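Local coordinates for protein beta-glucosidase (Chaetomella raphigera, PDB 6JXG) that probably hydrolyses terminal, non-reducing beta-D-glucosyl residues, releasing beta-D-glucose in cellulose degradation, as a secreted glycoside hydrolase of family 3, at residues 6-12 with 290-294; 19-24 with 46-50; 72-78 with 90-94. One frame throughout, in Å; residues are numbered along the deposited sequence.

Contact 1. Residues 6-12 with 290-294; sequences WAAAYKK and ASWYF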
ATOM      1  N   TRP A   6     -11.205  -1.521 -23.503  1.00 24.95           N
ATOM      2  CA  TRP A   6     -12.092  -2.611 -23.124  1.00 18.91           C
ATOM      3  C   TRP A   6     -13.097  -3.083 -24.224  1.00 16.18           C
ATOM      4  O   TRP A   6     -13.961  -3.944 -23.973  1.00 13.10           O
ATOM      5  CB  TRP A   6     -12.867  -2.027 -21.958  1.00 17.35           C
ATOM      6  CG  TRP A   6     -12.033  -1.943 -20.763  1.00 16.48           C
ATOM      7  CD1 TRP A   6     -11.055  -1.016 -20.451  1.00 18.29           C
ATOM      8  CD2 TRP A   6     -12.057  -2.870 -19.703  1.00 14.50           C
ATOM      9  NE1 TRP A   6     -10.501  -1.316 -19.207  1.00 16.90           N
ATOM     10  CE2 TRP A   6     -11.079  -2.468 -18.753  1.00 15.83           C
ATOM     11  CE3 TRP A   6     -12.824  -3.988 -19.436  1.00 14.58           C
ATOM     12  CZ2 TRP A   6     -10.856  -3.172 -17.585  1.00 15.34           C
ATOM     13  CZ3 TRP A   6     -12.580  -4.698 -18.229  1.00 15.16           C
ATOM     14  CH2 TRP A   6     -11.647  -4.263 -17.333  1.00 14.40           C
ATOM     15  N   ALA A   7     -12.982  -2.529 -25.422  1.00 15.66           N
ATOM     16  CA  ALA A   7     -14.005  -2.795 -26.430  1.00 17.05           C
ATOM     17  C   ALA A   7     -14.017  -4.266 -26.886  1.00 15.88           C
ATOM     18  O   ALA A   7     -15.079  -4.841 -26.928  1.00 18.20           O
ATOM     19  CB  ALA A   7     -13.893  -1.819 -27.594  1.00 16.79           C
ATOM     20  N   ALA A   8     -12.867  -4.876 -27.154  1.00 17.75           N
ATOM     21  CA  ALA A   8     -12.811  -6.295 -27.528  1.00 17.22           C
ATOM     22  C   ALA A   8     -13.279  -7.206 -26.423  1.00 16.37           C
ATOM     23  O   ALA A   8     -13.922  -8.177 -26.693  1.00 16.36           O
ATOM     24  CB  ALA A   8     -11.396  -6.693 -27.962  1.00 19.97           C
ATOM     25  N   ALA A   9     -12.974  -6.860 -25.159  1.00 15.51           N
ATOM     26  CA  ALA A   9     -13.472  -7.587 -23.994  1.00 14.98           C
ATOM     27  C   ALA A   9     -14.963  -7.560 -23.877  1.00 14.18           C
ATOM     28  O   ALA A   9     -15.574  -8.558 -23.519  1.00 16.40           O
ATOM     29  CB  ALA A   9     -12.792  -7.097 -22.664  1.00 14.85           C
ATOM     30  N   TYR A  10     -15.562  -6.407 -24.148  1.00 14.03           N
ATOM     31  CA  TYR A  10     -16.979  -6.235 -23.982  1.00 14.17           C
ATOM     32  C   TYR A  10     -17.732  -6.997 -25.107  1.00 15.98           C
ATOM     33  O   TYR A  10     -18.818  -7.583 -24.878  1.00 16.71           O
ATOM     34  CB  TYR A  10     -17.353  -4.744 -23.983  1.00 15.05           C
ATOM     35  CG  TYR A  10     -17.517  -4.239 -22.589  1.00 15.75           C
ATOM     36  CD1 TYR A  10     -16.416  -4.065 -21.757  1.00 15.79           C
ATOM     37  CD2 TYR A  10     -18.773  -3.978 -22.068  1.00 15.91           C
ATOM     38  CE1 TYR A  10     -16.605  -3.657 -20.425  1.00 15.78           C
ATOM     39  CE2 TYR A  10     -18.956  -3.575 -20.761  1.00 16.05           C
ATOM     40  CZ  TYR A  10     -17.864  -3.439 -19.935  1.00 15.71           C
ATOM     41  OH  TYR A  10     -18.051  -2.983 -18.595  1.00 17.25           O
ATOM     42  N   LYS A  11     -17.116  -7.032 -26.269  1.00 16.72           N
ATOM     43  CA  LYS A  11     -17.655  -7.784 -27.386  1.00 17.71           C
ATOM     44  C   LYS A  11     -17.742  -9.267 -27.027  1.00 15.62           C
ATOM     45  O   LYS A  11     -18.751  -9.846 -27.177  1.00 15.47           O
ATOM     46  CB  LYS A  11     -16.847  -7.563 -28.650  1.00 21.51           C
ATOM     47  CG  LYS A  11     -17.253  -8.443 -29.756  1.00 26.51           C
ATOM     48  CD  LYS A  11     -17.049  -7.813 -31.088  1.00 33.21           C
ATOM     49  CE  LYS A  11     -17.606  -8.659 -32.236  1.00 32.11           C
ATOM     50  NZ  LYS A  11     -16.655  -8.773 -33.349  1.00 22.17           N
ATOM     51  N   LYS A  12     -16.671  -9.804 -26.468  1.00 16.72           N
ATOM     52  CA  LYS A  12     -16.670 -11.192 -26.038  1.00 16.82           C
ATOM     53  C   LYS A  12     -17.688 -11.384 -24.907  1.00 15.37           C
ATOM     54  O   LYS A  12     -18.475 -12.302 -24.946  1.00 15.24           O
ATOM     55  CB  LYS A  12     -15.287 -11.615 -25.599  1.00 17.34           C
ATOM     56  CG  LYS A  12     -14.292 -11.561 -26.762  1.00 17.73           C
ATOM     57  CD  LYS A  12     -12.936 -11.921 -26.237  1.00 18.28           C
ATOM     58  CE  LYS A  12     -11.851 -11.470 -27.194  1.00 17.63           C
ATOM     59  NZ  LYS A  12     -10.547 -11.612 -26.548  1.00 20.47           N
ATOM     60  N   ALA A 290     -16.293  -9.277 -18.877  1.00 12.50           N
ATOM     61  CA  ALA A 290     -15.382  -8.383 -19.573  1.00 12.38           C
ATOM     62  C   ALA A 290     -13.972  -8.431 -18.917  1.00 13.20           C
ATOM     63  O   ALA A 290     -12.963  -8.453 -19.606  1.00 13.63           O
ATOM     64  CB  ALA A 290     -15.908  -6.970 -19.576  1.00 13.03           C
ATOM     65  N   SER A 291     -13.927  -8.344 -17.606  1.00 12.37           N
ATOM     66  CA  SER A 291     -12.666  -8.352 -16.878  1.00 11.82           C
ATOM     67  C   SER A 291     -11.894  -9.671 -17.052  1.00 12.01           C
ATOM     68  O   SER A 291     -10.668  -9.701 -17.234  1.00 12.55           O
ATOM     69  CB  SER A 291     -12.974  -8.092 -15.404  1.00 12.38           C
ATOM     70  OG  SER A 291     -13.259  -6.676 -15.209  1.00 11.33           O
ATOM     71  N   TRP A 292     -12.639 -10.761 -17.038  1.00 11.77           N
ATOM     72  CA  TRP A 292     -12.130 -12.113 -17.361  1.00 12.17           C
ATOM     73  C   TRP A 292     -11.459 -12.186 -18.727  1.00 11.70           C
ATOM     74  O   TRP A 292     -10.283 -12.621 -18.852  1.00 10.29           O
ATOM     75  CB  TRP A 292     -13.293 -13.118 -17.244  1.00 12.43           C
ATOM     76  CG  TRP A 292     -12.955 -14.577 -17.368  1.00 13.42           C
ATOM     77  CD1 TRP A 292     -12.140 -15.283 -16.547  1.00 13.24           C
ATOM     78  CD2 TRP A 292     -13.482 -15.518 -18.315  1.00 13.40           C
ATOM     79  NE1 TRP A 292     -12.101 -16.595 -16.934  1.00 14.83           N
ATOM     80  CE2 TRP A 292     -12.935 -16.764 -17.999  1.00 13.87           C
ATOM     81  CE3 TRP A 292     -14.438 -15.443 -19.335  1.00 13.99           C
ATOM     82  CZ2 TRP A 292     -13.213 -17.881 -18.682  1.00 13.71           C
ATOM     83  CZ3 TRP A 292     -14.711 -16.587 -20.033  1.00 14.67           C
ATOM     84  CH2 TRP A 292     -14.094 -17.793 -19.689  1.00 14.63           C
ATOM     85  N   TYR A 293     -12.194 -11.728 -19.733  1.00 11.19           N
ATOM     86  CA  TYR A 293     -11.670 -11.678 -21.100  1.00 12.74           C
ATOM     87  C   TYR A 293     -10.568 -10.648 -21.229  1.00 13.23           C
ATOM     88  O   TYR A 293      -9.598 -10.892 -21.934  1.00 14.68           O
ATOM     89  CB  TYR A 293     -12.752 -11.319 -22.090  1.00 11.85           C
ATOM     90  CG  TYR A 293     -13.751 -12.408 -22.364  1.00 11.78           C
ATOM     91  CD1 TYR A 293     -13.334 -13.592 -22.939  1.00 11.78           C
ATOM     92  CD2 TYR A 293     -15.095 -12.256 -22.093  1.00 11.88           C
ATOM     93  CE1 TYR A 293     -14.200 -14.598 -23.213  1.00 12.85           C
ATOM     94  CE2 TYR A 293     -16.000 -13.290 -22.389  1.00 12.91           C
ATOM     95  CZ  TYR A 293     -15.504 -14.456 -22.962  1.00 14.64           C
ATOM     96  OH  TYR A 293     -16.312 -15.551 -23.244  1.00 16.72           O
ATOM     97  N   PHE A 294     -10.715  -9.495 -20.552  1.00 13.82           N
ATOM     98  CA  PHE A 294      -9.722  -8.407 -20.652  1.00 14.13           C
ATOM     99  C   PHE A 294      -8.303  -8.826 -20.298  1.00 13.59           C
ATOM    100  O   PHE A 294      -7.385  -8.537 -21.033  1.00 12.68           O
ATOM    101  CB  PHE A 294     -10.130  -7.181 -19.800  1.00 13.45           C
ATOM    102  CG  PHE A 294      -9.179  -6.032 -19.934  1.00 13.45           C
ATOM    103  CD1 PHE A 294      -8.089  -5.903 -19.086  1.00 13.98           C
ATOM    104  CD2 PHE A 294      -9.326  -5.147 -20.956  1.00 14.53           C
ATOM    105  CE1 PHE A 294      -7.152  -4.877 -19.233  1.00 13.18           C
ATOM    106  CE2 PHE A 294      -8.449  -4.066 -21.086  1.00 14.82           C
ATOM    107  CZ  PHE A 294      -7.326  -3.956 -20.203  1.00 14.88           C
TER
HETATM  108  O   HOH W   1      -9.548 -12.853 -23.956  1.00 16.22           O
HETATM  109  O   HOH W   2     -17.673 -14.805 -25.794  1.00 16.63           O
HETATM  110  O   HOH W   3     -10.345  -9.476 -24.648  1.00 21.78           O
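W6 and F294 form a face-to-face aromatic stack where two helices cross in the N-terminal, TIM-barrel-type part of this family 3 enzyme. W6 lies at the start of the 6-12 segment, and F294 ends helix 278-294. The segment axes of helix 7-12 and helix 290-294 approach to 8.0 Å, with their directions 123° apart. The six-membered ring of W6 and the ring of F294 have centroids 4.2 Å apart and planes only 11° from parallel. CD2 of F294 sits over the middle of the W6 ring system. F294 places its CG anti to the backbone N (chi1 -177°), which carries the ring out over the indole. The indole is held from outside the stack as well: its NE1 bonds to N193 OD1. S291 OG lies at the indole edge and bonds to A195 O.

The helices come closest at two alanines. CB of A9 rests 3.3 Å from A290 O, and it also meets the edge of the F294 ring. CB of A290 touches CE1 of Y10 at 3.5 Å. The hydroxyl of Y10 is bonded to Q226 O.

K12 and Y293 close the far end. The Y293 ring is sandwiched: W292 covers one face, and K12 CB stands over the centre of the other. No direct hydrogen bond joins the two segments, but waters bridge them. One water accepts from K12 NZ at 3.0 Å and donates to Y293 O at 2.8 Å.

Contact 2. Residues 19-24 with 46-50; sequences KLSNTD and VASIG
The backbones of K19-D24 and V46-G50 stay well apart, with D24 CA and V46 CA 6.6 Å from each other, so side chains make most of the contact. L20 is at its centre. One methyl, CD2, does the touching: it meets V46 CG1 at 3.7 Å and I49 CG2 at 3.9 Å. The L20 side chain crosses both partners at about a right angle. V46 holds CG1 anti to its backbone N (chi1 179°), which turns this branch to L20. L20 also packs on V285, and I49 on L289, both in helix 278-294, so the small apolar cluster has that helix beside it.

K19 runs alongside I49 in the opposite sense. Its chain bends at chi3 (-73°), and CE lies 4.0 Å from I49 CG2. The bend brings NZ to S48 O, a weak hydrogen bond of 3.4 Å.

D24 faces V46, but its carboxylate works within its own segment. OD2 accepts from S21 N at 2.8 Å, from above the carboxylate plane. In return, D24 N donates to S21 OG, also at 2.8 Å and nearly straight at 165°. These bonds cap the start of helix 22-29, whose first turn packs beside the loop between strands 41-42 and 55-57. The reciprocal pair, with S21 as N-cap, is a classic capping box.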
ATOM      1  N   LYS A  19     -25.785 -16.349 -24.225  1.00 19.29           N
ATOM      2  CA  LYS A  19     -25.979 -17.778 -24.045  1.00 21.25           C
ATOM      3  C   LYS A  19     -26.445 -18.197 -22.671  1.00 19.83           C
ATOM      4  O   LYS A  19     -26.576 -19.377 -22.426  1.00 17.81           O
ATOM      5  CB  LYS A  19     -24.710 -18.488 -24.345  1.00 22.31           C
ATOM      6  CG  LYS A  19     -24.271 -18.094 -25.725  1.00 26.52           C
ATOM      7  CD  LYS A  19     -23.516 -19.175 -26.392  1.00 32.60           C
ATOM      8  CE  LYS A  19     -22.159 -19.337 -25.832  1.00 34.94           C
ATOM      9  NZ  LYS A  19     -21.797 -20.763 -26.139  1.00 39.54           N
ATOM     10  N   LEU A  20     -26.635 -17.251 -21.771  1.00 17.28           N
ATOM     11  CA  LEU A  20     -26.854 -17.582 -20.360  1.00 17.10           C
ATOM     12  C   LEU A  20     -28.275 -17.537 -19.925  1.00 17.25           C
ATOM     13  O   LEU A  20     -29.027 -16.670 -20.334  1.00 17.19           O
ATOM     14  CB  LEU A  20     -26.061 -16.608 -19.479  1.00 17.96           C
ATOM     15  CG  LEU A  20     -24.569 -16.601 -19.629  1.00 17.06           C
ATOM     16  CD1 LEU A  20     -23.920 -15.681 -18.625  1.00 17.00           C
ATOM     17  CD2 LEU A  20     -24.005 -18.028 -19.494  1.00 17.67           C
ATOM     18  N   SER A  21     -28.662 -18.461 -19.052  1.00 16.24           N
ATOM     19  CA  SER A  21     -29.946 -18.335 -18.379  1.00 15.47           C
ATOM     20  C   SER A  21     -29.854 -17.366 -17.221  1.00 17.28           C
ATOM     21  O   SER A  21     -28.785 -16.987 -16.824  1.00 14.97           O
ATOM     22  CB  SER A  21     -30.354 -19.667 -17.848  1.00 16.05           C
ATOM     23  OG  SER A  21     -29.505 -19.988 -16.748  1.00 15.52           O
ATOM     24  N   ASN A  22     -30.996 -17.024 -16.631  1.00 17.41           N
ATOM     25  CA  ASN A  22     -30.970 -16.179 -15.444  1.00 18.07           C
ATOM     26  C   ASN A  22     -30.374 -16.892 -14.260  1.00 17.14           C
ATOM     27  O   ASN A  22     -29.663 -16.283 -13.484  1.00 15.23           O
ATOM     28  CB  ASN A  22     -32.358 -15.658 -15.088  1.00 19.45           C
ATOM     29  CG  ASN A  22     -32.548 -14.233 -15.505  1.00 20.79           C
ATOM     30  OD1 ASN A  22     -31.768 -13.664 -16.288  1.00 22.62           O
ATOM     31  ND2 ASN A  22     -33.578 -13.647 -14.990  1.00 18.29           N
ATOM     32  N   THR A  23     -30.581 -18.198 -14.143  1.00 16.45           N
ATOM     33  CA  THR A  23     -29.891 -18.917 -13.091  1.00 15.95           C
ATOM     34  C   THR A  23     -28.374 -18.946 -13.338  1.00 17.14           C
ATOM     35  O   THR A  23     -27.592 -18.860 -12.370  1.00 15.26           O
ATOM     36  CB  THR A  23     -30.488 -20.321 -12.798  1.00 18.02           C
ATOM     37  OG1 THR A  23     -30.225 -21.158 -13.896  1.00 22.87           O
ATOM     38  CG2 THR A  23     -31.988 -20.297 -12.608  1.00 17.26           C
ATOM     39  N   ASP A  24     -27.925 -19.070 -14.592  1.00 15.78           N
ATOM     40  CA  ASP A  24     -26.457 -18.939 -14.880  1.00 16.75           C
ATOM     41  C   ASP A  24     -25.923 -17.566 -14.408  1.00 15.11           C
ATOM     42  O   ASP A  24     -24.893 -17.465 -13.733  1.00 15.10           O
ATOM     43  CB  ASP A  24     -26.115 -19.047 -16.341  1.00 17.48           C
ATOM     44  CG  ASP A  24     -26.484 -20.403 -16.994  1.00 22.16           C
ATOM     45  OD1 ASP A  24     -26.448 -21.429 -16.318  1.00 23.13           O
ATOM     46  OD2 ASP A  24     -26.837 -20.378 -18.200  1.00 21.56           O
ATOM     47  N   VAL A  46     -19.656 -22.048 -15.064  1.00 15.66           N
ATOM     48  CA  VAL A  46     -20.741 -22.021 -16.059  1.00 16.03           C
ATOM     49  C   VAL A  46     -20.157 -22.692 -17.302  1.00 17.21           C
ATOM     50  O   VAL A  46     -19.463 -22.076 -18.081  1.00 16.84           O
ATOM     51  CB  VAL A  46     -21.207 -20.605 -16.367  1.00 16.53           C
ATOM     52  CG1 VAL A  46     -22.304 -20.589 -17.420  1.00 16.41           C
ATOM     53  CG2 VAL A  46     -21.658 -19.902 -15.083  1.00 17.84           C
ATOM     54  N   ALA A  47     -20.446 -23.983 -17.448  1.00 19.79           N
ATOM     55  CA  ALA A  47     -19.767 -24.802 -18.442  1.00 21.07           C
ATOM     56  C   ALA A  47     -20.151 -24.363 -19.843  1.00 21.20           C
ATOM     57  O   ALA A  47     -19.316 -24.440 -20.714  1.00 24.35           O
ATOM     58  CB  ALA A  47     -20.052 -26.289 -18.212  1.00 22.37           C
ATOM     59  N   SER A  48     -21.354 -23.827 -20.037  1.00 20.56           N
ATOM     60  CA  SER A  48     -21.798 -23.450 -21.409  1.00 24.10           C
ATOM     61  C   SER A  48     -20.927 -22.351 -22.024  1.00 24.80           C
ATOM     62  O   SER A  48     -20.853 -22.251 -23.215  1.00 23.56           O
ATOM     63  CB  SER A  48     -23.255 -22.970 -21.461  1.00 24.13           C
ATOM     64  OG  SER A  48     -23.383 -21.832 -20.617  1.00 24.44           O
ATOM     65  N   ILE A  49     -20.222 -21.559 -21.222  1.00 20.22           N
ATOM     66  CA  ILE A  49     -19.311 -20.563 -21.789  1.00 18.49           C
ATOM     67  C   ILE A  49     -17.860 -20.811 -21.413  1.00 18.91           C
ATOM     68  O   ILE A  49     -16.987 -19.919 -21.624  1.00 19.49           O
ATOM     69  CB  ILE A  49     -19.753 -19.128 -21.415  1.00 18.35           C
ATOM     70  CG1 ILE A  49     -19.828 -18.953 -19.883  1.00 16.53           C
ATOM     71  CG2 ILE A  49     -21.109 -18.780 -22.033  1.00 16.26           C
ATOM     72  CD1 ILE A  49     -19.898 -17.484 -19.442  1.00 17.77           C
ATOM     73  N   GLY A  50     -17.581 -21.998 -20.817  1.00 19.58           N
ATOM     74  CA  GLY A  50     -16.218 -22.360 -20.424  1.00 18.69           C
ATOM     75  C   GLY A  50     -15.705 -21.513 -19.265  1.00 18.84           C
ATOM     76  O   GLY A  50     -14.521 -21.287 -19.106  1.00 17.74           O
TER

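Contact 3. Residues 72-78 with 90-94; sequences FPTGIQT and RGLAL
R90 reaches from helix 84-100 to P73 O, just ahead of the N-terminus of helix 75-79, in the GH3 N-terminal domain. It grips this one oxygen side-on with two nitrogens: NE at 2.9 Å and NH2 at 2.8 Å. The oxygen lies at the guanidinium edge, close to its plane. NH2 approaches in the carbonyl plane, whereas NE is tilted 29° from it. Both bonds are bent, near 140° at the hydrogen. The arginine chain is extended from CG to NE, with CG anti to the backbone N (chi1 174°), and so spans the gap between the helices.

T78 OG1 stands over one guanidinium face without bonding to R90. It donates instead to T74 O, which also accepts from T78 N. T74 is the N-cap of helix 75-79: its OG1 accepts from Q77 N at 3.2 Å and has a further partner in V506 O.

A leucine in place of R90 would probably leave P73 O without the two guanidinium donors and the turn before helix 75-79 less firmly tied to helix 84-100. I329 of helix 323-332 packs against P73, T78 and R90.

The apolar half of the contact is F72. Its ring lies with one face toward R90 O, which is already taken by L94 N. At its far end, CE1 and CZ of F72 each lie 3.6 Å from A93 CB.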
ATOM      1  N   PHE A  72       5.862 -11.435   0.199  1.00 10.03           N
ATOM      2  CA  PHE A  72       6.483 -10.236  -0.262  1.00  9.73           C
ATOM      3  C   PHE A  72       6.433  -9.171   0.832  1.00  9.57           C
ATOM      4  O   PHE A  72       5.661  -9.271   1.771  1.00  9.92           O
ATOM      5  CB  PHE A  72       5.794  -9.693  -1.503  1.00 10.17           C
ATOM      6  CG  PHE A  72       5.894 -10.583  -2.744  1.00 10.54           C
ATOM      7  CD1 PHE A  72       6.996 -10.553  -3.572  1.00 10.75           C
ATOM      8  CD2 PHE A  72       4.907 -11.501  -3.015  1.00 10.35           C
ATOM      9  CE1 PHE A  72       7.046 -11.401  -4.684  1.00  9.96           C
ATOM     10  CE2 PHE A  72       4.955 -12.319  -4.127  1.00 11.25           C
ATOM     11  CZ  PHE A  72       6.067 -12.271  -4.937  1.00 10.01           C
ATOM     12  N   PRO A  73       7.270  -8.135   0.728  1.00 10.07           N
ATOM     13  CA  PRO A  73       7.154  -6.966   1.597  1.00 11.24           C
ATOM     14  C   PRO A  73       5.772  -6.334   1.528  1.00 10.13           C
ATOM     15  O   PRO A  73       5.031  -6.448   0.506  1.00 11.67           O
ATOM     16  CB  PRO A  73       8.195  -6.000   1.033  1.00 11.22           C
ATOM     17  CG  PRO A  73       9.203  -6.855   0.371  1.00 10.80           C
ATOM     18  CD  PRO A  73       8.454  -8.067  -0.142  1.00 10.98           C
ATOM     19  N   THR A  74       5.421  -5.688   2.600  1.00 10.58           N
ATOM     20  CA  THR A  74       4.144  -4.940   2.729  1.00 10.28           C
ATOM     21  C   THR A  74       4.051  -3.833   1.715  1.00 10.25           C
ATOM     22  O   THR A  74       5.066  -3.331   1.201  1.00 10.56           O
ATOM     23  CB  THR A  74       3.997  -4.350   4.122  1.00  9.58           C
ATOM     24  OG1 THR A  74       5.064  -3.449   4.351  1.00  9.68           O
ATOM     25  CG2 THR A  74       4.032  -5.466   5.187  1.00  9.39           C
ATOM     26  N   GLY A  75       2.830  -3.407   1.447  1.00 10.82           N
ATOM     27  CA  GLY A  75       2.588  -2.251   0.616  1.00  9.65           C
ATOM     28  C   GLY A  75       3.413  -1.054   1.036  1.00 10.26           C
ATOM     29  O   GLY A  75       3.988  -0.369   0.214  1.00  9.53           O
ATOM     30  N   ILE A  76       3.460  -0.777   2.332  1.00 10.96           N
ATOM     31  CA  ILE A  76       4.032   0.483   2.787  1.00 10.11           C
ATOM     32  C   ILE A  76       5.530   0.422   2.644  1.00 10.43           C
ATOM     33  O   ILE A  76       6.151   1.485   2.367  1.00 10.08           O
ATOM     34  CB  ILE A  76       3.562   0.864   4.231  1.00 10.16           C
ATOM     35  CG1 ILE A  76       3.858   2.334   4.561  1.00 10.39           C
ATOM     36  CG2 ILE A  76       4.192  -0.049   5.284  1.00 10.48           C
ATOM     37  CD1 ILE A  76       3.167   3.338   3.664  1.00 10.60           C
ATOM     38  N   GLN A  77       6.116  -0.766   2.860  1.00 11.25           N
ATOM     39  CA  GLN A  77       7.569  -1.011   2.580  1.00 11.74           C
ATOM     40  C   GLN A  77       7.883  -0.829   1.128  1.00 11.89           C
ATOM     41  O   GLN A  77       8.922  -0.227   0.776  1.00 12.61           O
ATOM     42  CB  GLN A  77       8.028  -2.414   3.014  1.00 12.02           C
ATOM     43  CG  GLN A  77       9.569  -2.667   2.821  1.00 12.19           C
ATOM     44  CD  GLN A  77      10.266  -1.978   3.954  1.00 14.48           C
ATOM     45  OE1 GLN A  77       9.575  -1.577   4.863  1.00 14.88           O
ATOM     46  NE2 GLN A  77      11.607  -1.941   3.975  1.00 16.42           N
ATOM     47  N   THR A  78       6.983  -1.311   0.277  1.00 11.05           N
ATOM     48  CA  THR A  78       7.098  -1.154  -1.184  1.00 11.70           C
ATOM     49  C   THR A  78       7.071   0.344  -1.588  1.00 11.16           C
ATOM     50  O   THR A  78       7.908   0.805  -2.382  1.00 11.53           O
ATOM     51  CB  THR A  78       6.001  -2.008  -1.845  1.00 12.64           C
ATOM     52  OG1 THR A  78       6.212  -3.358  -1.482  1.00 12.58           O
ATOM     53  CG2 THR A  78       5.988  -1.863  -3.313  1.00 13.28           C
ATOM     54  N   ARG A  90       7.340  -6.386  -8.041  1.00 11.24           N
ATOM     55  CA  ARG A  90       6.547  -7.082  -6.993  1.00 11.53           C
ATOM     56  C   ARG A  90       5.162  -7.456  -7.475  1.00 10.37           C
ATOM     57  O   ARG A  90       4.677  -8.582  -7.238  1.00 11.58           O
ATOM     58  CB  ARG A  90       6.465  -6.179  -5.759  1.00 11.70           C
ATOM     59  CG  ARG A  90       5.575  -6.707  -4.663  1.00 11.99           C
ATOM     60  CD  ARG A  90       5.754  -5.775  -3.493  1.00 13.08           C
ATOM     61  NE  ARG A  90       4.820  -5.966  -2.378  1.00 13.18           N
ATOM     62  CZ  ARG A  90       3.572  -5.512  -2.304  1.00 12.77           C
ATOM     63  NH1 ARG A  90       2.998  -4.958  -3.350  1.00 12.06           N
ATOM     64  NH2 ARG A  90       2.859  -5.718  -1.180  1.00 11.59           N
ATOM     65  N   GLY A  91       4.535  -6.578  -8.256  1.00 10.33           N
ATOM     66  CA  GLY A  91       3.219  -6.900  -8.789  1.00  9.63           C
ATOM     67  C   GLY A  91       3.239  -8.030  -9.811  1.00  9.49           C
ATOM     68  O   GLY A  91       2.382  -8.984  -9.786  1.00  7.89           O
ATOM     69  N   LEU A  92       4.217  -7.958 -10.677  1.00  9.68           N
ATOM     70  CA  LEU A  92       4.438  -9.047 -11.657  1.00 10.52           C
ATOM     71  C   LEU A  92       4.662 -10.377 -10.939  1.00 10.68           C
ATOM     72  O   LEU A  92       4.067 -11.434 -11.284  1.00 10.14           O
ATOM     73  CB  LEU A  92       5.623  -8.727 -12.605  1.00 12.48           C
ATOM     74  CG  LEU A  92       5.899  -9.718 -13.729  1.00 14.14           C
ATOM     75  CD1 LEU A  92       4.785  -9.656 -14.793  1.00 15.28           C
ATOM     76  CD2 LEU A  92       7.281  -9.482 -14.377  1.00 15.67           C
ATOM     77  N   ALA A  93       5.531 -10.354  -9.932  1.00 10.29           N
ATOM     78  CA  ALA A  93       5.869 -11.585  -9.230  1.00 10.47           C
ATOM     79  C   ALA A  93       4.647 -12.152  -8.488  1.00 11.13           C
ATOM     80  O   ALA A  93       4.391 -13.347  -8.558  1.00  9.91           O
ATOM     81  CB  ALA A  93       6.998 -11.311  -8.275  1.00 10.60           C
ATOM     82  N   LEU A  94       3.853 -11.283  -7.862  1.00 10.61           N
ATOM     83  CA  LEU A  94       2.622 -11.734  -7.184  1.00 11.84           C
ATOM     84  C   LEU A  94       1.660 -12.336  -8.170  1.00 11.56           C
ATOM     85  O   LEU A  94       1.060 -13.404  -7.948  1.00 10.84           O
ATOM     86  CB  LEU A  94       1.868 -10.542  -6.602  1.00 12.77           C
ATOM     87  CG  LEU A  94       1.041 -10.645  -5.360  1.00 15.36           C
ATOM     88  CD1 LEU A  94       0.012  -9.527  -5.279  1.00 14.63           C
ATOM     89  CD2 LEU A  94       0.652 -11.984  -4.707  1.00 15.89           C
TER

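Overall arrangement
Contact 2 (19-24 with 46-50) closes first along the chain, then contact 3 (72-78 with 90-94). Both fall within the long span bridged by contact 1, which brings residues 6-12 to 290-294. Contacts 1 and 2 are neighbours: their centres are about 17 Å apart, and they touch where W292 CH2 packs on G50 O. Helix 278-294 serves both, and helices 7-17 and 22-29 follow each other. Contact 3 is separate, its centre about 28 Å from that of contact 1 and about 36 Å from that of contact 2. The first two pack the N-terminal segments and the loop 46-50 against helix 278-294, far from the centre of the fold, while the third is buried about 8 Å from it.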